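Local coordinates for protein DNA primase (PDB 4EHS) that synthesises the short RNA primers used by DNA polymerase in replication and stimulates the DnaB helicase, which its C-terminal domain binds, at residues A[47-61]-A[96-110]. Sequence-based numbering, arbitrary orientation.
Sequences LLDLAVGYIHSGVFL and FEKELRLLILRYFER
An apolar contact, in which the last turn of helix 45-51 and the loop and 3-10 turn that follow pack along helix 96-117, joins 47-61 to segment 96-110 of that long helix near the centre of the all-helical, DnaB-binding C-terminal domain of DnaG primase. It illustrates how one long helix can serve first a short helix and then the chain that follows the short one: the 47-51 axis runs at 32° to that of 96-110, and the chain then continues along helix 96-117 as far as R110.

At the start, the F96 ring is sandwiched. L47 CB lies over one face, 4.1 Å from the ring centroid in a CH-pi contact, and L100 CB of its own helix covers the opposite face, while the methyls of A51 and L50 (CD2) reach the ring edge near its plane; Y40 of helix 30-43 also meets this ring.

A51 O accepts from both Y54 N and I55 N. With chi1 of I55 at 58°, its CG2 lies anti to the carbonyl carbon and faces I104 CG1 at 3.7 Å and L100 CD1 at 3.9 Å. Further along, L103 CD2 meets the F60 ring, itself stacked on F67, and V59 CG1 leans on Y107, whose OH is hydrogen-bonded to E149 OE2.

At the far end the R110 guanidinium is held between two aliphatic neighbours, Y107 CA on one face and L61 CD1 on the other, with L61 CD1 3.7 Å from R110 NE.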
# COMPACT_ATOMS: atom_id res chain seq x y z
N LEU A 47 -9.29 0.34 -15.29
CA LEU A 47 -7.91 -0.01 -14.93
C LEU A 47 -7.30 0.91 -13.85
O LEU A 47 -6.42 0.44 -13.10
CB LEU A 47 -6.99 0.02 -16.16
CG LEU A 47 -7.50 -0.88 -17.27
CD1 LEU A 47 -6.57 -0.81 -18.49
CD2 LEU A 47 -7.64 -2.34 -16.86
N LEU A 48 -7.71 2.18 -13.79
CA LEU A 48 -7.30 3.08 -12.72
C LEU A 48 -7.84 2.49 -11.40
O LEU A 48 -7.13 2.48 -10.38
CB LEU A 48 -7.84 4.50 -12.96
CG LEU A 48 -7.41 5.50 -11.82
CD1 LEU A 48 -5.89 5.66 -11.75
CD2 LEU A 48 -8.04 6.84 -12.17
N ASP A 49 -9.09 2.02 -11.39
CA ASP A 49 -9.66 1.42 -10.16
C ASP A 49 -8.74 0.32 -9.62
O ASP A 49 -8.44 0.27 -8.43
CB ASP A 49 -11.05 0.83 -10.43
CG ASP A 49 -12.06 1.88 -11.00
OD1 ASP A 49 -11.85 3.11 -10.95
OD2 ASP A 49 -13.07 1.41 -11.56
N LEU A 50 -8.29 -0.57 -10.51
CA LEU A 50 -7.36 -1.63 -10.11
C LEU A 50 -6.04 -1.01 -9.63
O LEU A 50 -5.50 -1.37 -8.56
CB LEU A 50 -7.08 -2.54 -11.32
CG LEU A 50 -6.06 -3.64 -11.00
CD1 LEU A 50 -6.59 -4.57 -9.92
CD2 LEU A 50 -5.73 -4.43 -12.26
N ALA A 51 -5.49 -0.12 -10.44
CA ALA A 51 -4.10 0.34 -10.21
C ALA A 51 -4.01 1.06 -8.87
O ALA A 51 -3.01 0.94 -8.19
CB ALA A 51 -3.60 1.26 -11.31
N VAL A 52 -5.07 1.80 -8.46
CA VAL A 52 -4.91 2.56 -7.20
C VAL A 52 -4.87 1.63 -5.95
O VAL A 52 -4.53 2.12 -4.88
CB VAL A 52 -5.96 3.72 -7.03
CG1 VAL A 52 -5.80 4.70 -8.19
CG2 VAL A 52 -7.32 3.08 -6.98
N GLY A 53 -5.16 0.34 -6.13
CA GLY A 53 -4.90 -0.72 -5.13
C GLY A 53 -3.42 -0.97 -4.87
O GLY A 53 -3.07 -1.54 -3.82
N TYR A 54 -2.55 -0.53 -5.80
CA TYR A 54 -1.12 -1.01 -5.80
C TYR A 54 -0.13 0.14 -5.94
O TYR A 54 1.01 0.06 -5.44
CB TYR A 54 -0.89 -2.01 -6.93
CG TYR A 54 -1.77 -3.22 -6.78
CD1 TYR A 54 -1.47 -4.22 -5.84
CD2 TYR A 54 -2.95 -3.33 -7.52
CE1 TYR A 54 -2.32 -5.34 -5.69
CE2 TYR A 54 -3.81 -4.41 -7.36
CZ TYR A 54 -3.49 -5.39 -6.41
OH TYR A 54 -4.33 -6.46 -6.27
N ILE A 55 -0.50 1.22 -6.63
CA ILE A 55 0.42 2.28 -6.85
C ILE A 55 -0.20 3.60 -6.43
O ILE A 55 -1.46 3.77 -6.33
CB ILE A 55 0.98 2.36 -8.34
CG1 ILE A 55 -0.20 2.52 -9.32
CG2 ILE A 55 1.76 1.09 -8.67
CD1 ILE A 55 0.16 2.97 -10.71
N HIS A 56 0.69 4.52 -6.17
CA HIS A 56 0.31 5.90 -5.95
C HIS A 56 1.25 6.80 -6.70
O HIS A 56 2.26 6.37 -7.33
CB HIS A 56 0.32 6.19 -4.42
CG HIS A 56 1.67 5.93 -3.79
ND1 HIS A 56 2.69 6.80 -3.91
CD2 HIS A 56 2.17 4.84 -3.11
CE1 HIS A 56 3.79 6.30 -3.32
NE2 HIS A 56 3.48 5.10 -2.84
N SER A 57 0.95 8.11 -6.64
CA SER A 57 1.70 9.12 -7.29
C SER A 57 3.23 9.07 -7.06
O SER A 57 4.00 9.22 -8.02
CB SER A 57 1.11 10.46 -6.83
OG SER A 57 1.87 11.49 -7.31
N GLY A 58 3.67 8.83 -5.81
CA GLY A 58 5.10 8.65 -5.46
C GLY A 58 5.92 7.63 -6.24
O GLY A 58 7.15 7.75 -6.29
N VAL A 59 5.25 6.69 -6.87
CA VAL A 59 5.90 5.60 -7.57
C VAL A 59 6.58 6.14 -8.83
O VAL A 59 7.65 5.68 -9.20
CB VAL A 59 4.91 4.48 -7.92
CG1 VAL A 59 5.61 3.39 -8.71
CG2 VAL A 59 4.37 3.82 -6.66
N PHE A 60 5.94 7.16 -9.41
CA PHE A 60 6.38 7.73 -10.72
C PHE A 60 7.55 8.68 -10.55
O PHE A 60 7.47 9.61 -9.74
CB PHE A 60 5.21 8.48 -11.37
CG PHE A 60 4.10 7.56 -11.78
CD1 PHE A 60 4.14 6.97 -13.07
CD2 PHE A 60 3.02 7.22 -10.93
CE1 PHE A 60 3.17 6.07 -13.48
CE2 PHE A 60 2.04 6.31 -11.35
CZ PHE A 60 2.09 5.73 -12.63
N LEU A 61 8.61 8.45 -11.32
CA LEU A 61 9.78 9.34 -11.34
C LEU A 61 9.78 10.30 -12.53
O LEU A 61 10.55 11.27 -12.51
CB LEU A 61 11.08 8.54 -11.35
CG LEU A 61 11.24 7.46 -10.28
CD1 LEU A 61 12.66 6.91 -10.24
CD2 LEU A 61 10.80 8.03 -8.95
N PHE A 96 -2.38 -4.70 -19.91
CA PHE A 96 -2.15 -3.71 -18.84
C PHE A 96 -1.42 -4.30 -17.60
O PHE A 96 -0.46 -3.70 -17.08
CB PHE A 96 -3.47 -3.20 -18.31
CG PHE A 96 -3.32 -2.26 -17.14
CD1 PHE A 96 -2.62 -1.04 -17.30
CD2 PHE A 96 -3.80 -2.63 -15.85
CE1 PHE A 96 -2.46 -0.19 -16.21
CE2 PHE A 96 -3.63 -1.77 -14.79
CZ PHE A 96 -2.95 -0.59 -14.96
N GLU A 97 -1.94 -5.43 -17.09
CA GLU A 97 -1.38 -5.93 -15.86
C GLU A 97 0.08 -6.30 -15.95
O GLU A 97 0.80 -6.12 -14.99
CB GLU A 97 -2.19 -7.12 -15.33
CG GLU A 97 -3.44 -6.57 -14.74
CD GLU A 97 -4.28 -7.62 -14.05
OE1 GLU A 97 -3.68 -8.62 -13.50
OE2 GLU A 97 -5.52 -7.39 -13.97
N LYS A 98 0.55 -6.80 -17.09
CA LYS A 98 2.00 -7.08 -17.23
C LYS A 98 2.83 -5.80 -17.14
O LYS A 98 3.88 -5.80 -16.54
CB LYS A 98 2.24 -7.76 -18.57
CG LYS A 98 3.69 -8.01 -18.90
CD LYS A 98 3.79 -8.18 -20.41
CE LYS A 98 5.08 -8.85 -20.87
NZ LYS A 98 6.08 -7.84 -21.31
N GLU A 99 2.35 -4.67 -17.70
CA GLU A 99 3.11 -3.44 -17.61
C GLU A 99 2.98 -2.86 -16.22
O GLU A 99 3.95 -2.30 -15.74
CB GLU A 99 2.58 -2.37 -18.58
CG GLU A 99 2.42 -2.79 -20.05
CD GLU A 99 3.64 -3.44 -20.65
OE1 GLU A 99 4.74 -3.30 -20.08
OE2 GLU A 99 3.49 -4.12 -21.73
N LEU A 100 1.82 -3.02 -15.55
CA LEU A 100 1.73 -2.52 -14.15
C LEU A 100 2.72 -3.35 -13.28
O LEU A 100 3.49 -2.80 -12.43
CB LEU A 100 0.26 -2.62 -13.64
CG LEU A 100 0.12 -2.17 -12.18
CD1 LEU A 100 0.54 -0.73 -11.87
CD2 LEU A 100 -1.35 -2.46 -11.81
N ARG A 101 2.74 -4.64 -13.50
CA ARG A 101 3.62 -5.49 -12.71
C ARG A 101 5.10 -5.09 -12.93
O ARG A 101 5.91 -5.06 -12.00
CB ARG A 101 3.41 -7.00 -13.03
CG ARG A 101 2.26 -7.70 -12.30
CD ARG A 101 2.36 -9.28 -12.32
NE ARG A 101 2.65 -9.77 -13.64
CZ ARG A 101 1.75 -9.89 -14.64
NH1 ARG A 101 0.46 -9.66 -14.42
NH2 ARG A 101 2.17 -10.31 -15.85
N LEU A 102 5.46 -4.76 -14.17
CA LEU A 102 6.86 -4.38 -14.42
C LEU A 102 7.21 -3.06 -13.78
O LEU A 102 8.29 -2.94 -13.25
CB LEU A 102 7.06 -4.35 -15.96
CG LEU A 102 8.48 -4.04 -16.41
CD1 LEU A 102 9.35 -5.19 -15.97
CD2 LEU A 102 8.51 -3.82 -17.97
N LEU A 103 6.28 -2.08 -13.77
CA LEU A 103 6.53 -0.84 -13.11
C LEU A 103 6.77 -1.06 -11.60
O LEU A 103 7.72 -0.49 -11.02
CB LEU A 103 5.31 0.09 -13.28
CG LEU A 103 5.53 1.49 -12.70
CD1 LEU A 103 6.51 2.21 -13.56
CD2 LEU A 103 4.15 2.16 -12.80
N ILE A 104 5.91 -1.89 -11.00
CA ILE A 104 6.08 -2.19 -9.57
C ILE A 104 7.37 -2.93 -9.31
O ILE A 104 8.06 -2.58 -8.33
CB ILE A 104 4.85 -2.93 -9.02
CG1 ILE A 104 3.60 -2.05 -9.16
CG2 ILE A 104 5.05 -3.29 -7.53
CD1 ILE A 104 2.30 -2.88 -9.00
N LEU A 105 7.64 -3.96 -10.11
CA LEU A 105 8.93 -4.72 -10.02
C LEU A 105 10.12 -3.78 -10.07
O LEU A 105 10.99 -3.83 -9.17
CB LEU A 105 9.03 -5.85 -11.08
CG LEU A 105 10.36 -6.64 -11.16
CD1 LEU A 105 10.53 -7.57 -9.98
CD2 LEU A 105 10.46 -7.42 -12.44
N ARG A 106 10.17 -2.89 -11.07
CA ARG A 106 11.18 -1.83 -11.05
C ARG A 106 11.33 -1.00 -9.79
O ARG A 106 12.46 -0.78 -9.29
CB ARG A 106 11.08 -0.92 -12.25
CG ARG A 106 11.39 -1.82 -13.47
CD ARG A 106 11.71 -0.98 -14.65
NE ARG A 106 12.09 -1.81 -15.83
CZ ARG A 106 12.26 -1.23 -17.03
NH1 ARG A 106 12.13 0.09 -17.14
NH2 ARG A 106 12.55 -1.96 -18.07
N TYR A 107 10.20 -0.58 -9.23
CA TYR A 107 10.22 0.15 -7.96
C TYR A 107 10.94 -0.69 -6.87
O TYR A 107 11.80 -0.19 -6.17
CB TYR A 107 8.77 0.44 -7.54
CG TYR A 107 8.70 1.03 -6.16
CD1 TYR A 107 8.79 2.42 -5.97
CD2 TYR A 107 8.54 0.21 -5.06
CE1 TYR A 107 8.74 2.98 -4.69
CE2 TYR A 107 8.52 0.75 -3.79
CZ TYR A 107 8.58 2.13 -3.61
OH TYR A 107 8.53 2.63 -2.30
N PHE A 108 10.57 -1.93 -6.73
CA PHE A 108 11.19 -2.77 -5.67
C PHE A 108 12.65 -3.13 -5.97
O PHE A 108 13.47 -3.22 -5.02
CB PHE A 108 10.38 -4.02 -5.37
CG PHE A 108 9.13 -3.75 -4.58
CD1 PHE A 108 9.21 -3.40 -3.22
CD2 PHE A 108 7.89 -3.84 -5.16
CE1 PHE A 108 8.05 -3.13 -2.49
CE2 PHE A 108 6.71 -3.64 -4.41
CZ PHE A 108 6.79 -3.24 -3.09
N GLU A 109 13.01 -3.25 -7.25
CA GLU A 109 14.43 -3.45 -7.58
C GLU A 109 15.25 -2.24 -7.14
O GLU A 109 16.33 -2.40 -6.53
CB GLU A 109 14.55 -3.79 -9.09
CG GLU A 109 14.13 -5.23 -9.41
CD GLU A 109 14.16 -5.54 -10.93
OE1 GLU A 109 14.12 -4.56 -11.73
OE2 GLU A 109 14.22 -6.74 -11.30
N ARG A 110 14.75 -1.02 -7.40
CA ARG A 110 15.37 0.16 -6.89
C ARG A 110 15.46 0.19 -5.34
O ARG A 110 16.45 0.69 -4.79
CB ARG A 110 14.65 1.43 -7.35
CG ARG A 110 14.84 1.73 -8.84
CD ARG A 110 14.31 3.10 -9.24
NE ARG A 110 12.96 3.49 -8.84
CZ ARG A 110 11.82 3.16 -9.48
NH1 ARG A 110 11.86 2.39 -10.56
NH2 ARG A 110 10.66 3.63 -9.03